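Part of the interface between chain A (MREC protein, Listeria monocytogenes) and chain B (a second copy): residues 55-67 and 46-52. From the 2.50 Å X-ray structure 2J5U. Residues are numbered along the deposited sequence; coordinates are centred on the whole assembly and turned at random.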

# COMPACT_ATOMS: atom_id res chain seq x y z
N LEU A 55 44.89 -20.09 7.34
CA LEU A 55 43.66 -20.63 7.89
C LEU A 55 43.68 -20.62 9.41
O LEU A 55 42.75 -20.13 10.05
CB LEU A 55 43.45 -22.06 7.40
CG LEU A 55 43.13 -22.24 5.92
CD1 LEU A 55 43.19 -23.72 5.55
CD2 LEU A 55 41.75 -21.67 5.66
N LYS A 56 44.75 -21.17 9.99
CA LYS A 56 44.88 -21.22 11.45
C LYS A 56 44.90 -19.83 12.05
O LYS A 56 44.57 -19.66 13.23
CB LYS A 56 46.13 -22.00 11.87
CG LYS A 56 45.98 -23.51 11.78
CD LYS A 56 47.31 -24.23 11.97
CE LYS A 56 47.14 -25.73 11.86
NZ LYS A 56 48.44 -26.45 11.74
N GLU A 57 45.30 -18.84 11.25
CA GLU A 57 45.33 -17.46 11.72
C GLU A 57 43.93 -16.86 11.64
O GLU A 57 43.54 -16.05 12.49
CB GLU A 57 46.32 -16.62 10.89
CG GLU A 57 47.80 -16.98 11.12
CD GLU A 57 48.78 -15.98 10.48
OE1 GLU A 57 48.66 -15.73 9.26
OE2 GLU A 57 49.66 -15.47 11.21
N SER A 58 43.17 -17.26 10.61
CA SER A 58 41.79 -16.80 10.40
C SER A 58 40.95 -17.27 11.58
O SER A 58 40.08 -16.55 12.07
CB SER A 58 41.24 -17.37 9.10
OG SER A 58 42.07 -17.03 8.00
N LEU A 59 41.20 -18.50 12.00
CA LEU A 59 40.53 -19.09 13.15
C LEU A 59 41.52 -18.76 14.26
O LEU A 59 42.65 -18.36 13.97
CB LEU A 59 40.42 -20.60 12.95
CG LEU A 59 39.72 -20.95 11.63
CD1 LEU A 59 40.08 -22.35 11.17
CD2 LEU A 59 38.22 -20.79 11.83
N ASP A 60 41.14 -18.90 15.52
CA ASP A 60 42.11 -18.57 16.56
C ASP A 60 42.91 -19.79 16.98
O ASP A 60 42.83 -20.24 18.13
CB ASP A 60 41.40 -17.95 17.76
CG ASP A 60 42.03 -16.65 18.19
OD1 ASP A 60 42.25 -15.79 17.30
OD2 ASP A 60 42.31 -16.49 19.40
N ILE A 61 43.70 -20.32 16.05
CA ILE A 61 44.47 -21.52 16.32
C ILE A 61 45.97 -21.34 16.50
O ILE A 61 46.71 -21.05 15.55
CB ILE A 61 44.22 -22.56 15.22
CG1 ILE A 61 42.73 -22.89 15.17
CG2 ILE A 61 45.04 -23.81 15.48
CD1 ILE A 61 42.33 -23.77 14.02
N THR A 62 46.42 -21.54 17.72
CA THR A 62 47.83 -21.42 18.05
C THR A 62 48.35 -22.77 18.53
O THR A 62 47.59 -23.59 19.04
CB THR A 62 48.04 -20.40 19.17
OG1 THR A 62 47.28 -20.80 20.32
CG2 THR A 62 47.59 -19.03 18.73
N ASP A 63 49.65 -22.98 18.35
CA ASP A 63 50.29 -24.21 18.78
C ASP A 63 49.47 -25.44 18.45
O ASP A 63 49.06 -26.18 19.35
CB ASP A 63 50.55 -24.16 20.29
CG ASP A 63 51.46 -23.01 20.68
OD1 ASP A 63 52.57 -22.90 20.10
OD2 ASP A 63 51.07 -22.21 21.56
N SER A 64 49.22 -25.65 17.16
CA SER A 64 48.45 -26.80 16.72
C SER A 64 49.26 -28.07 17.01
O SER A 64 50.43 -28.01 17.38
CB SER A 64 48.16 -26.71 15.23
OG SER A 64 49.29 -27.11 14.48
N ILE A 65 48.61 -29.20 16.81
CA ILE A 65 49.21 -30.49 17.06
C ILE A 65 50.46 -30.79 16.23
O ILE A 65 51.24 -31.66 16.59
CB ILE A 65 48.16 -31.60 16.85
CG1 ILE A 65 48.15 -32.56 18.03
CG2 ILE A 65 48.40 -32.30 15.53
CD1 ILE A 65 49.43 -33.26 18.27
N ARG A 66 50.69 -30.08 15.13
CA ARG A 66 51.87 -30.38 14.31
C ARG A 66 53.09 -29.48 14.49
O ARG A 66 54.15 -29.78 13.95
CB ARG A 66 51.52 -30.39 12.83
CG ARG A 66 50.06 -30.50 12.54
CD ARG A 66 49.82 -30.55 11.05
NE ARG A 66 50.47 -31.71 10.44
CZ ARG A 66 51.46 -31.62 9.57
NH1 ARG A 66 52.00 -32.73 9.06
NH2 ARG A 66 51.92 -30.42 9.21
N ASP A 67 52.96 -28.39 15.24
CA ASP A 67 54.07 -27.47 15.41
C ASP A 67 55.18 -27.96 16.34
O ASP A 67 54.93 -28.75 17.25
CB ASP A 67 53.55 -26.11 15.89
CG ASP A 67 52.61 -25.47 14.88
OD1 ASP A 67 52.89 -25.59 13.67
OD2 ASP A 67 51.59 -24.85 15.29
N ALA B 46 49.88 -34.96 2.15
CA ALA B 46 48.64 -35.61 2.56
C ALA B 46 48.04 -35.00 3.83
O ALA B 46 46.85 -34.68 3.86
CB ALA B 46 48.86 -37.11 2.75
N ASP B 47 48.87 -34.83 4.86
CA ASP B 47 48.40 -34.26 6.12
C ASP B 47 47.93 -32.82 5.99
O ASP B 47 46.91 -32.44 6.57
CB ASP B 47 49.49 -34.34 7.20
CG ASP B 47 49.39 -35.61 8.05
OD1 ASP B 47 50.19 -35.75 9.00
OD2 ASP B 47 48.51 -36.47 7.78
N LEU B 48 48.67 -32.00 5.25
CA LEU B 48 48.29 -30.61 5.08
C LEU B 48 46.99 -30.49 4.31
O LEU B 48 46.12 -29.68 4.64
CB LEU B 48 49.41 -29.85 4.38
CG LEU B 48 50.57 -29.54 5.31
CD1 LEU B 48 51.78 -29.10 4.50
CD2 LEU B 48 50.15 -28.45 6.29
N LYS B 49 46.84 -31.32 3.28
CA LYS B 49 45.63 -31.30 2.48
C LYS B 49 44.42 -31.49 3.38
O LYS B 49 43.53 -30.65 3.41
CB LYS B 49 45.66 -32.40 1.42
CG LYS B 49 46.48 -32.04 0.19
CD LYS B 49 46.42 -33.15 -0.85
CE LYS B 49 47.20 -32.77 -2.10
NZ LYS B 49 47.16 -33.84 -3.13
N LYS B 50 44.40 -32.60 4.13
CA LYS B 50 43.27 -32.86 5.00
C LYS B 50 43.05 -31.77 6.03
O LYS B 50 41.92 -31.36 6.28
CB LYS B 50 43.42 -34.22 5.70
CG LYS B 50 42.31 -34.49 6.70
CD LYS B 50 42.32 -35.92 7.21
CE LYS B 50 41.41 -36.06 8.44
NZ LYS B 50 40.05 -35.49 8.22
N GLU B 51 44.13 -31.27 6.63
CA GLU B 51 43.98 -30.23 7.64
C GLU B 51 43.48 -28.92 7.04
O GLU B 51 42.76 -28.15 7.69
CB GLU B 51 45.31 -30.02 8.38
CG GLU B 51 45.18 -29.14 9.60
CD GLU B 51 46.28 -29.40 10.61
OE1 GLU B 51 46.47 -30.57 10.98
OE2 GLU B 51 46.95 -28.43 11.03
N ASN B 52 43.84 -28.66 5.79
CA ASN B 52 43.39 -27.45 5.15
C ASN B 52 41.90 -27.54 4.82
O ASN B 52 41.13 -26.62 5.10
CB ASN B 52 44.20 -27.19 3.88
CG ASN B 52 45.63 -26.79 4.17
OD1 ASN B 52 45.89 -26.00 5.08
ND2 ASN B 52 46.56 -27.32 3.41

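Helix meets helix end and loop here. Residues 46-52 of chain B are helical throughout, with backbone bonds such as Glu B51 N to Asp B47 O at 3.0 Å. Chain A supplies the last turn of a helix, 55-58; Leu A59, at phi/psi -94/167, leaves helical geometry, and the chain later folds into a type I turn from Ser A64 to Asp A67. In the backbone register, CA atoms lie 7.4 Å apart at Leu A55 and Asn B52 and 9.7 Å apart at Arg A66 and Asp B47, and Glu B51 joins the helix end of chain A to its turn. Leu A55 points toward chain B and the end of Asn B52 comes nearer, while the long Arg A66 side chain covers the wider separation from Asp B47; the stretches together bury 318 Å².

Lys A56 is the clearest case. Its CA-to-CB bond points sideways, but chi1 is m and chi2 to chi4 are all t, an extended chain that carries the ammonium across to Glu B51. NZ of Lys A56 lies 2.6 Å from OE2 of Glu B51, a hydrogen-bonded salt bridge; the carboxylate oxygen also crowds CE of the lysine, so its exact position deserves caution. Lys A56 NZ also donates to Ser A64 OG at 2.9 Å, tying the lysine to the turn. Glu B51 reaches out with chi1 and chi2 both t.

Arg A66 is covered most, by 87 Å². Its chi1 of -17° lies between wells, while chi2 is t and chi3 p, so the chain bends near its end. Arg A66 NH1 stands 3.5 Å from Asp B47 OD1, a long salt bridge, while Arg A66 CD approaches Glu B51 OE1 at 3.4 Å. Arg A66 NE remains 4.2 Å from Glu B51 OE1: opposite charges are near, but beyond salt-bridge range. Leu B48 adds an apolar neighbour, its CD2 3.9 Å from Arg A66 NH2.

Beside Lys A56, Leu A55 CD1 packs 3.6 Å from Asn B52 OD1, a van der Waals contact.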